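Local coordinates for Per a 4 allergen (PDB 3EBW), which is a major cockroach allergen of the lipocalin fold, whose beta barrel probably binds small hydrophobic ligands, though its natural ligand and role are not established, at residues S75-E78 and D79-D82; G99-Y102 and Q103-I107. One frame throughout, in Å; residues are numbered along the deposited sequence.

Contact 1 of 2, residues S75-E78 and D79-D82; sequences SWTE and DTFD. Unlike the reference sequence in segment 79-82: Asp79 (reference Asn).
Ser75 and Asp82 face each other where residues 75-78 turn back on 79-82, and the backbone supplies the polar part of this pairing. Asp82 N gives its hydrogen to Ser75 O at 3.3 Å, a long but nearly straight bond (175°) that reaches the oxygen from above the carbonyl plane. A second backbone bond, from Thr77 N to Thr80 O at 2.9 Å, is weak because it is sharply bent. The hydroxyl of Ser75 stands beside the Asp82 carboxylate, OG 3.6 Å from CG, in van der Waals contact; OD1 of Asp82 bonds weakly with Thr94 OG1.

Side-chain packing is light. Thr77 and Thr80 lie alongside each other and point the same way, OG1 of Thr77 3.8 Å from CG2 of Thr80; a beta-branched residue with a hydroxyl suits such a surface spot, covering its neighbour while staying polar. Trp76 and Phe81 meet only through their stems, CB to CB at 3.8 Å. In each, CG sits between the backbone N and carbonyl carbon (chi1 83° and 64°), and the rings diverge. Both side chains touch Met15, Trp76 adding Thr16 and buried Phe81 adding Met97. A polyether, probably from the crystallisation liquor, lies about 5 Å from the Phe81 side chain and may mark a pocket.

Charged Glu78 suits the exposed bend, its OE2 accepting from Gly12 N. With one long bond and one weak, bent bond between its arms, this loop entering barrel strand 80-83 probably owes much of its shape to outside partners, including backbone bonds of Glu78 with Leu13, Asp79 with Met97 and Phe81 with Tyr95.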
loop_
_atom_site.group_PDB
_atom_site.type_symbol
_atom_site.label_atom_id
_atom_site.label_comp_id
_atom_site.label_asym_id
_atom_site.label_seq_id
_atom_site.Cartn_x
_atom_site.Cartn_y
_atom_site.Cartn_z
ATOM N N SER A 75 21.475 17.568 11.448
ATOM C CA SER A 75 22.299 17.918 10.292
ATOM C C SER A 75 21.495 17.864 9.024
ATOM O O SER A 75 20.334 17.494 9.035
ATOM C CB SER A 75 23.491 16.983 10.169
ATOM O OG SER A 75 23.105 15.741 9.661
ATOM N N TRP A 76 22.113 18.265 7.934
ATOM C CA TRP A 76 21.443 18.245 6.649
ATOM C C TRP A 76 22.346 18.702 5.525
ATOM O O TRP A 76 22.999 19.741 5.601
ATOM C CB TRP A 76 20.146 19.068 6.698
ATOM C CG TRP A 76 20.226 20.545 6.502
ATOM C CD1 TRP A 76 20.379 21.214 5.314
ATOM C CD2 TRP A 76 19.973 21.551 7.495
ATOM N NE1 TRP A 76 20.213 22.576 5.512
ATOM C CE2 TRP A 76 19.964 22.802 6.839
ATOM C CE3 TRP A 76 19.739 21.514 8.873
ATOM C CZ2 TRP A 76 19.727 23.992 7.518
ATOM C CZ3 TRP A 76 19.502 22.699 9.538
ATOM C CH2 TRP A 76 19.496 23.918 8.862
ATOM N N THR A 77 22.409 17.883 4.488
ATOM C CA THR A 77 23.221 18.157 3.319
ATOM C C THR A 77 22.491 18.988 2.280
ATOM O O THR A 77 21.504 19.655 2.580
ATOM C CB THR A 77 23.683 16.870 2.684
ATOM O OG1 THR A 77 24.028 15.959 3.722
ATOM C CG2 THR A 77 24.932 17.115 1.840
ATOM N N GLU A 78 22.998 18.947 1.057
ATOM C CA GLU A 78 22.450 19.712 -0.049
ATOM C C GLU A 78 21.009 19.308 -0.380
ATOM O O GLU A 78 20.209 20.142 -0.807
ATOM C CB GLU A 78 23.373 19.555 -1.256
ATOM C CG GLU A 78 23.353 20.742 -2.208
ATOM C CD GLU A 78 23.564 22.060 -1.500
ATOM O OE1 GLU A 78 24.673 22.289 -0.974
ATOM O OE2 GLU A 78 22.610 22.865 -1.464
ATOM N N ASP A 79 20.677 18.040 -0.154
ATOM C CA ASP A 79 19.322 17.531 -0.403
ATOM C C ASP A 79 19.050 16.328 0.510
ATOM O O ASP A 79 18.443 15.341 0.098
ATOM C CB ASP A 79 19.205 17.092 -1.850
ATOM C CG ASP A 79 20.110 15.903 -2.173
ATOM O OD1 ASP A 79 20.911 15.493 -1.306
ATOM O OD2 ASP A 79 20.018 15.375 -3.304
ATOM N N THR A 80 19.499 16.419 1.757
ATOM C CA THR A 80 19.351 15.328 2.704
ATOM C C THR A 80 19.179 15.867 4.096
ATOM O O THR A 80 19.706 16.911 4.394
ATOM C CB THR A 80 20.617 14.456 2.666
ATOM O OG1 THR A 80 20.457 13.460 1.654
ATOM C CG2 THR A 80 20.912 13.824 4.015
ATOM N N PHE A 81 18.409 15.197 4.944
ATOM C CA PHE A 81 18.322 15.675 6.316
ATOM C C PHE A 81 18.224 14.510 7.260
ATOM O O PHE A 81 17.662 13.490 6.918
ATOM C CB PHE A 81 17.178 16.679 6.529
ATOM C CG PHE A 81 15.806 16.130 6.306
ATOM C CD1 PHE A 81 15.223 16.182 5.049
ATOM C CD2 PHE A 81 15.057 15.638 7.372
ATOM C CE1 PHE A 81 13.918 15.762 4.866
ATOM C CE2 PHE A 81 13.759 15.218 7.191
ATOM C CZ PHE A 81 13.188 15.279 5.942
ATOM N N ASP A 82 18.821 14.628 8.436
ATOM C CA ASP A 82 18.770 13.536 9.387
ATOM C C ASP A 82 17.863 13.874 10.581
ATOM O O ASP A 82 17.600 15.048 10.877
ATOM C CB ASP A 82 20.182 13.183 9.864
ATOM C CG ASP A 82 21.156 12.859 8.692
ATOM O OD1 ASP A 82 22.098 12.042 8.893
ATOM O OD2 ASP A 82 20.993 13.429 7.571
#

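Contact 2 of 2, residues G99-Y102 and Q103-I107; sequences GTDY and QTYSI
Thr100 lies over one face of the Tyr105 ring, its CA 4.2 Å from the ring centroid in a CH-pi contact. Asp101 approaches the same ring obliquely, CB 3.3 Å from CE1, with carboxylate and ring planes 63° apart. A tyrosine fits here because its flat ring covers the strand end while its OH reaches a weak bond with Lys137.

The Thr100 hydroxyl reaches across the hairpin loop to Tyr105. With OG1 anti to the backbone N (chi1 -177°), it donates to Tyr105 O at 3.0 Å, on a lone pair in the carbonyl plane, and accepts from Tyr102 N at 2.9 Å, forming an ST turn. Its CG2 meanwhile sits over the centre of one face of the Tyr102 ring. Asp101 OD2 takes the Gln103 N-H at 2.6 Å from above the carboxylate plane, and a weak bond from Tyr105 N; a short acid can fold back to accept from the amides of its own loop.

Beyond the loop, Gly99 and Ile107 form an antiparallel hydrogen-bonded pair, Ile107 N to Gly99 O at 2.7 Å and Gly99 N to Ile107 O at 3.1 Å. Glycine suits this place, where CG2 of Ile107 and the Tyr105 ring lie close to where a side chain would start.

The hairpin thus closes strands 93-100 and 106-112 of the barrel. Tyr105 and Ile107 pack on helix 132-142 through Val138 and Leu142, while Thr100 and Ser106 meet Trp22 of strand 20-27.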
loop_
_atom_site.group_PDB
_atom_site.type_symbol
_atom_site.label_atom_id
_atom_site.label_comp_id
_atom_site.label_asym_id
_atom_site.label_seq_id
_atom_site.Cartn_x
_atom_site.Cartn_y
_atom_site.Cartn_z
ATOM N N GLY A 99 11.933 17.011 -3.362
ATOM C CA GLY A 99 11.482 18.247 -3.969
ATOM C C GLY A 99 10.541 19.080 -3.120
ATOM O O GLY A 99 9.575 18.569 -2.558
ATOM N N THR A 100 10.809 20.377 -3.024
ATOM C CA THR A 100 9.940 21.244 -2.248
ATOM C C THR A 100 10.059 22.741 -2.582
ATOM O O THR A 100 11.062 23.195 -3.124
ATOM C CB THR A 100 10.192 21.067 -0.760
ATOM O OG1 THR A 100 9.267 21.886 -0.042
ATOM C CG2 THR A 100 11.622 21.488 -0.396
ATOM N N ASP A 101 9.023 23.502 -2.259
ATOM C CA ASP A 101 9.043 24.931 -2.496
ATOM C C ASP A 101 8.891 25.611 -1.142
ATOM O O ASP A 101 8.597 26.801 -1.051
ATOM C CB ASP A 101 7.906 25.342 -3.431
ATOM C CG ASP A 101 6.546 25.306 -2.761
ATOM O OD1 ASP A 101 5.569 25.696 -3.430
ATOM O OD2 ASP A 101 6.440 24.900 -1.584
ATOM N N TYR A 102 9.096 24.822 -0.094
ATOM C CA TYR A 102 9.002 25.269 1.285
ATOM C C TYR A 102 7.702 25.920 1.680
ATOM O O TYR A 102 7.616 26.441 2.788
ATOM C CB TYR A 102 10.139 26.226 1.668
ATOM C CG TYR A 102 11.524 25.670 1.466
ATOM C CD1 TYR A 102 12.161 25.788 0.236
ATOM C CD2 TYR A 102 12.192 25.008 2.489
ATOM C CE1 TYR A 102 13.424 25.264 0.025
ATOM C CE2 TYR A 102 13.459 24.481 2.284
ATOM C CZ TYR A 102 14.062 24.612 1.044
ATOM O OH TYR A 102 15.274 24.049 0.781
ATOM N N GLN A 103 6.694 25.920 0.813
ATOM C CA GLN A 103 5.423 26.516 1.208
ATOM C C GLN A 103 4.212 26.223 0.339
ATOM O O GLN A 103 3.504 27.135 -0.060
ATOM C CB GLN A 103 5.586 28.032 1.405
ATOM C CG GLN A 103 5.756 28.401 2.889
ATOM C CD GLN A 103 6.146 29.844 3.136
ATOM O OE1 GLN A 103 5.422 30.770 2.770
ATOM N NE2 GLN A 103 7.297 30.043 3.773
ATOM N N THR A 104 3.968 24.942 0.072
ATOM C CA THR A 104 2.830 24.502 -0.736
ATOM C C THR A 104 2.841 22.984 -0.930
ATOM O O THR A 104 1.816 22.330 -0.770
ATOM C CB THR A 104 2.805 25.182 -2.128
ATOM O OG1 THR A 104 1.448 25.394 -2.506
ATOM C CG2 THR A 104 3.424 24.309 -3.195
ATOM N N TYR A 105 4.004 22.440 -1.286
ATOM C CA TYR A 105 4.181 21.010 -1.492
ATOM C C TYR A 105 5.560 20.624 -0.955
ATOM O O TYR A 105 6.440 21.467 -0.844
ATOM C CB TYR A 105 4.086 20.667 -2.972
ATOM C CG TYR A 105 5.312 21.016 -3.771
ATOM C CD1 TYR A 105 5.593 22.333 -4.119
ATOM C CD2 TYR A 105 6.189 20.021 -4.190
ATOM C CE1 TYR A 105 6.717 22.654 -4.870
ATOM C CE2 TYR A 105 7.317 20.325 -4.938
ATOM C CZ TYR A 105 7.580 21.646 -5.277
ATOM O OH TYR A 105 8.708 21.947 -6.015
ATOM N N SER A 106 5.750 19.353 -0.629
ATOM C CA SER A 106 7.012 18.898 -0.083
ATOM C C SER A 106 7.180 17.411 -0.246
ATOM O O SER A 106 6.650 16.662 0.567
ATOM C CB SER A 106 7.065 19.206 1.411
ATOM O OG SER A 106 7.871 18.249 2.091
ATOM N N ILE A 107 7.915 16.951 -1.251
ATOM C CA ILE A 107 8.067 15.510 -1.368
ATOM C C ILE A 107 9.412 15.007 -0.783
ATOM O O ILE A 107 10.481 15.278 -1.301
ATOM C CB ILE A 107 7.738 14.993 -2.871
ATOM C CG1 ILE A 107 8.884 14.201 -3.446
ATOM C CG2 ILE A 107 7.314 16.144 -3.805
ATOM C CD1 ILE A 107 9.032 12.862 -2.845
#

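How the contacts relate
Both contacts are local turns that reach the same antiparallel sheet, occurring in series along the chain, and strands 80-83 and 93-100 are neighbours in it. Their centres lie about 15 Å apart and they do not touch. Contact 1 is a surface contact, where a loop leads into strand 80-83 and Phe81 is its one buried residue; contact 2 is partly buried and joins two regular strands. The chemistry follows: residues 75-82 rely on two backbone bonds, one long and one weak, whereas residues 99-107 add bonds made by a threonine hydroxyl and accepted by an aspartate carboxylate, and a CH-pi contact. Both turns touch the segment before strand 20-27; contact 2 also packs on helix 132-142.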